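Local atomic coordinates of ribonuclease E (Escherichia coli, PDB entry 5OHG), a protein that cleaves RNA as an endoribonuclease of RNA processing and decay, and is present here as a short segment that probably serves as a binding site for partner proteins. Residues T10-P15 with V30-P35. Residues are numbered along the deposited sequence; the frame is centred on the assembly and turned at random. Where two conformers were deposited one is given.
Sequences TQSPMP and VWIRYP
Met14 and Ile32 mark the closest approach of the two backbones, their CA atoms 8.0 Å apart. Both segments are irregular, without helix or strand, and run in roughly opposite directions, too far apart for strand-like pairing, so the contact rests on side chains and buries a modest 170 Å². Its middle is the tip of Ile32. With CG1 anti to its own carbonyl carbon (chi1 -76°), the longer branch leads to CD1, which lies 3.9 Å from Pro13 CD and 4.1 Å from Met14 CB. The proline and isoleucine side chains cross obliquely. Ser12 OG is the third, looser neighbour of this methyl group, 4.2 Å from Ile32 CD1. Ser12 OG also accepts the backbone N-H of Met14, 3.2 Å from OG to N at an N-H...OG angle of 148°, closing an ST turn around Pro13, whose ring limits the backbone at the middle of the turn. An alanine in place of Ser12 would probably leave the Met14 N-H without this acceptor and make the turn that presents Pro13 and Met14 to Ile32 less firmly set. Tyr34 meets Pro13 tip to tip: its OH comes to 3.3 Å from Pro13 CD, while CE1 lies 3.9 Å from Pro13 CG. From within its own segment, Ile32 CG2 sits 3.6 Å above one face of the Tyr34 ring, displaced toward the rim, so the two branches of the isoleucine serve different neighbours. Pro9 also touches Tyr34. The contact thus draws together the loops before and after the short helix 23-27, whose Leu25 packs against both Met14 and Ile32. Two other protein chains lie against these loops, one beside Pro13 and Met14, the other hydrogen-bonded to the backbone of Ser12.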
ATOM      1  N   THR C  10      -7.115 -12.669 -30.367  1.00 62.09           N
ATOM      2  CA  THR C  10      -7.746 -11.608 -31.140  1.00 61.00           C
ATOM      3  C   THR C  10      -8.579 -10.580 -30.385  1.00 57.23           C
ATOM      4  O   THR C  10      -8.405  -9.417 -30.584  1.00 57.32           O
ATOM      5  CB  THR C  10      -8.549 -12.141 -32.362  1.00 66.27           C
ATOM      6  OG1 THR C  10      -8.435 -11.225 -33.433  1.00 65.09           O
ATOM      7  CG2 THR C  10     -10.002 -12.268 -32.044  1.00 65.00           C
ATOM      8  N   GLN C  11      -9.436 -11.027 -29.471  0.55 55.57           N
ATOM      9  CA  GLN C  11     -10.202 -10.093 -28.657  0.55 53.31           C
ATOM     10  C   GLN C  11     -10.116 -10.534 -27.204  0.55 50.49           C
ATOM     11  O   GLN C  11     -10.274 -11.723 -26.907  0.55 50.72           O
ATOM     12  CB  GLN C  11     -11.664 -10.030 -29.116  0.55 53.47           C
ATOM     13  CG  GLN C  11     -12.418  -8.789 -28.659  0.55 53.11           C
ATOM     14  CD  GLN C  11     -13.922  -8.932 -28.815  0.55 58.23           C
ATOM     15  OE1 GLN C  11     -14.402  -9.614 -29.720  0.55 60.64           O
ATOM     16  NE2 GLN C  11     -14.674  -8.289 -27.925  0.55 57.17           N
ATOM     17  N   SER C  12      -9.856  -9.585 -26.308  1.00 43.96           N
ATOM     18  CA  SER C  12      -9.775  -9.909 -24.888  1.00 41.30           C
ATOM     19  C   SER C  12     -11.088 -10.519 -24.413  1.00 39.59           C
ATOM     20  O   SER C  12     -12.157  -9.965 -24.688  1.00 37.10           O
ATOM     21  CB  SER C  12      -9.475  -8.673 -24.047  1.00 39.00           C
ATOM     22  OG  SER C  12      -9.675  -8.979 -22.676  1.00 43.11           O
ATOM     23  N   PRO C  13     -11.053 -11.643 -23.694  1.00 44.31           N
ATOM     24  CA  PRO C  13     -12.301 -12.218 -23.171  1.00 39.07           C
ATOM     25  C   PRO C  13     -12.870 -11.449 -21.996  1.00 42.10           C
ATOM     26  O   PRO C  13     -14.018 -11.702 -21.624  1.00 34.63           O
ATOM     27  CB  PRO C  13     -11.895 -13.638 -22.751  1.00 37.67           C
ATOM     28  CG  PRO C  13     -10.469 -13.822 -23.208  1.00 47.67           C
ATOM     29  CD  PRO C  13      -9.879 -12.453 -23.342  1.00 45.56           C
ATOM     30  N   MET C  14     -12.111 -10.529 -21.397  1.00 45.52           N
ATOM     31  CA  MET C  14     -12.568  -9.726 -20.260  1.00 42.20           C
ATOM     32  C   MET C  14     -12.362  -8.249 -20.584  1.00 39.67           C
ATOM     33  O   MET C  14     -11.485  -7.584 -20.019  1.00 37.00           O
ATOM     34  CB  MET C  14     -11.829 -10.140 -18.985  1.00 40.20           C
ATOM     35  CG  MET C  14     -12.505  -9.779 -17.664  1.00 34.32           C
ATOM     36  SD  MET C  14     -11.640 -10.573 -16.274  1.00 36.62           S
ATOM     37  CE  MET C  14     -11.364  -9.193 -15.150  1.00 35.71           C
ATOM     38  N   PRO C  15     -13.149  -7.702 -21.510  1.00 43.76           N
ATOM     39  CA  PRO C  15     -12.994  -6.280 -21.843  1.00 41.07           C
ATOM     40  C   PRO C  15     -13.471  -5.417 -20.685  1.00 43.75           C
ATOM     41  O   PRO C  15     -14.566  -5.621 -20.153  1.00 45.77           O
ATOM     42  CB  PRO C  15     -13.878  -6.109 -23.082  1.00 44.31           C
ATOM     43  CG  PRO C  15     -14.942  -7.166 -22.912  1.00 40.14           C
ATOM     44  CD  PRO C  15     -14.229  -8.338 -22.296  1.00 41.39           C
ATOM     45  N   VAL C  30      -3.532 -10.093 -11.631  1.00 33.48           N
ATOM     46  CA  VAL C  30      -4.198 -11.360 -11.881  1.00 34.74           C
ATOM     47  C   VAL C  30      -4.385 -11.501 -13.385  1.00 37.51           C
ATOM     48  O   VAL C  30      -4.576 -10.515 -14.103  1.00 36.69           O
ATOM     49  CB  VAL C  30      -5.541 -11.459 -11.114  1.00 36.33           C
ATOM     50  CG1 VAL C  30      -6.625 -10.542 -11.740  1.00 28.88           C
ATOM     51  CG2 VAL C  30      -5.986 -12.910 -11.029  1.00 33.61           C
ATOM     52  N   TRP C  31      -4.318 -12.738 -13.865  1.00 37.80           N
ATOM     53  CA  TRP C  31      -4.247 -12.997 -15.294  1.00 35.44           C
ATOM     54  C   TRP C  31      -5.381 -13.904 -15.741  1.00 38.29           C
ATOM     55  O   TRP C  31      -5.792 -14.816 -15.012  1.00 40.83           O
ATOM     56  CB  TRP C  31      -2.889 -13.608 -15.653  1.00 41.65           C
ATOM     57  CG  TRP C  31      -1.761 -12.679 -15.317  1.00 34.81           C
ATOM     58  CD1 TRP C  31      -1.255 -11.684 -16.102  1.00 34.05           C
ATOM     59  CD2 TRP C  31      -1.029 -12.632 -14.088  1.00 31.44           C
ATOM     60  NE1 TRP C  31      -0.242 -11.036 -15.444  1.00 29.97           N
ATOM     61  CE2 TRP C  31      -0.081 -11.600 -14.205  1.00 32.50           C
ATOM     62  CE3 TRP C  31      -1.071 -13.375 -12.906  1.00 39.84           C
ATOM     63  CZ2 TRP C  31       0.811 -11.286 -13.181  1.00 32.69           C
ATOM     64  CZ3 TRP C  31      -0.177 -13.062 -11.890  1.00 44.14           C
ATOM     65  CH2 TRP C  31       0.748 -12.032 -12.037  1.00 35.68           C
ATOM     66  N   ILE C  32      -5.838 -13.700 -16.956  1.00 34.28           N
ATOM     67  CA  ILE C  32      -6.810 -14.533 -17.588  1.00 33.48           C
ATOM     68  C   ILE C  32      -6.124 -15.897 -17.765  1.00 41.48           C
ATOM     69  O   ILE C  32      -4.918 -15.982 -17.902  1.00 35.90           O
ATOM     70  CB  ILE C  32      -7.221 -13.916 -18.959  1.00 34.27           C
ATOM     71  CG1 ILE C  32      -8.150 -12.733 -18.761  1.00 43.01           C
ATOM     72  CG2 ILE C  32      -8.049 -14.826 -19.814  1.00 36.19           C
ATOM     73  CD1 ILE C  32      -8.211 -11.774 -19.915  1.00 36.55           C
ATOM     74  N   ARG C  33      -6.898 -16.962 -17.687  1.00 37.16           N
ATOM     75  CA  ARG C  33      -6.397 -18.288 -17.952  1.00 41.26           C
ATOM     76  C   ARG C  33      -6.649 -18.687 -19.415  1.00 40.62           C
ATOM     77  O   ARG C  33      -7.762 -18.791 -19.858  1.00 40.26           O
ATOM     78  CB  ARG C  33      -6.997 -19.306 -17.000  1.00 42.08           C
ATOM     79  CG  ARG C  33      -6.349 -19.313 -15.648  1.00 40.77           C
ATOM     80  CD  ARG C  33      -7.177 -20.131 -14.719  1.00 42.21           C
ATOM     81  NE  ARG C  33      -7.088 -21.504 -15.114  1.00 45.77           N
ATOM     82  CZ  ARG C  33      -6.201 -22.326 -14.619  1.00 50.16           C
ATOM     83  NH1 ARG C  33      -6.167 -23.579 -15.026  1.00 45.83           N
ATOM     84  NH2 ARG C  33      -5.381 -21.894 -13.681  1.00 43.96           N
ATOM     85  N   TYR C  34      -5.581 -18.851 -20.167  1.00 41.97           N
ATOM     86  CA  TYR C  34      -5.684 -19.288 -21.537  1.00 44.20           C
ATOM     87  C   TYR C  34      -5.205 -20.741 -21.635  1.00 48.04           C
ATOM     88  O   TYR C  34      -4.262 -21.121 -20.995  1.00 42.72           O
ATOM     89  CB  TYR C  34      -4.816 -18.407 -22.405  1.00 48.18           C
ATOM     90  CG  TYR C  34      -5.309 -17.002 -22.571  1.00 45.01           C
ATOM     91  CD1 TYR C  34      -6.438 -16.747 -23.278  1.00 46.49           C
ATOM     92  CD2 TYR C  34      -4.629 -15.929 -21.998  1.00 44.57           C
ATOM     93  CE1 TYR C  34      -6.913 -15.474 -23.425  1.00 42.98           C
ATOM     94  CE2 TYR C  34      -5.078 -14.654 -22.147  1.00 40.23           C
ATOM     95  CZ  TYR C  34      -6.231 -14.436 -22.864  1.00 46.97           C
ATOM     96  OH  TYR C  34      -6.703 -13.184 -23.057  1.00 44.70           O
ATOM     97  N   PRO C  35      -5.840 -21.553 -22.470  1.00 47.25           N
ATOM     98  CA  PRO C  35      -6.840 -21.284 -23.479  1.00 49.10           C
ATOM     99  C   PRO C  35      -8.257 -21.181 -22.963  1.00 52.91           C
ATOM    100  O   PRO C  35      -8.578 -21.627 -21.895  1.00 54.23           O
ATOM    101  CB  PRO C  35      -6.776 -22.553 -24.325  1.00 53.38           C
ATOM    102  CG  PRO C  35      -6.467 -23.594 -23.335  1.00 49.60           C
ATOM    103  CD  PRO C  35      -5.368 -22.928 -22.586  1.00 46.81           C
TER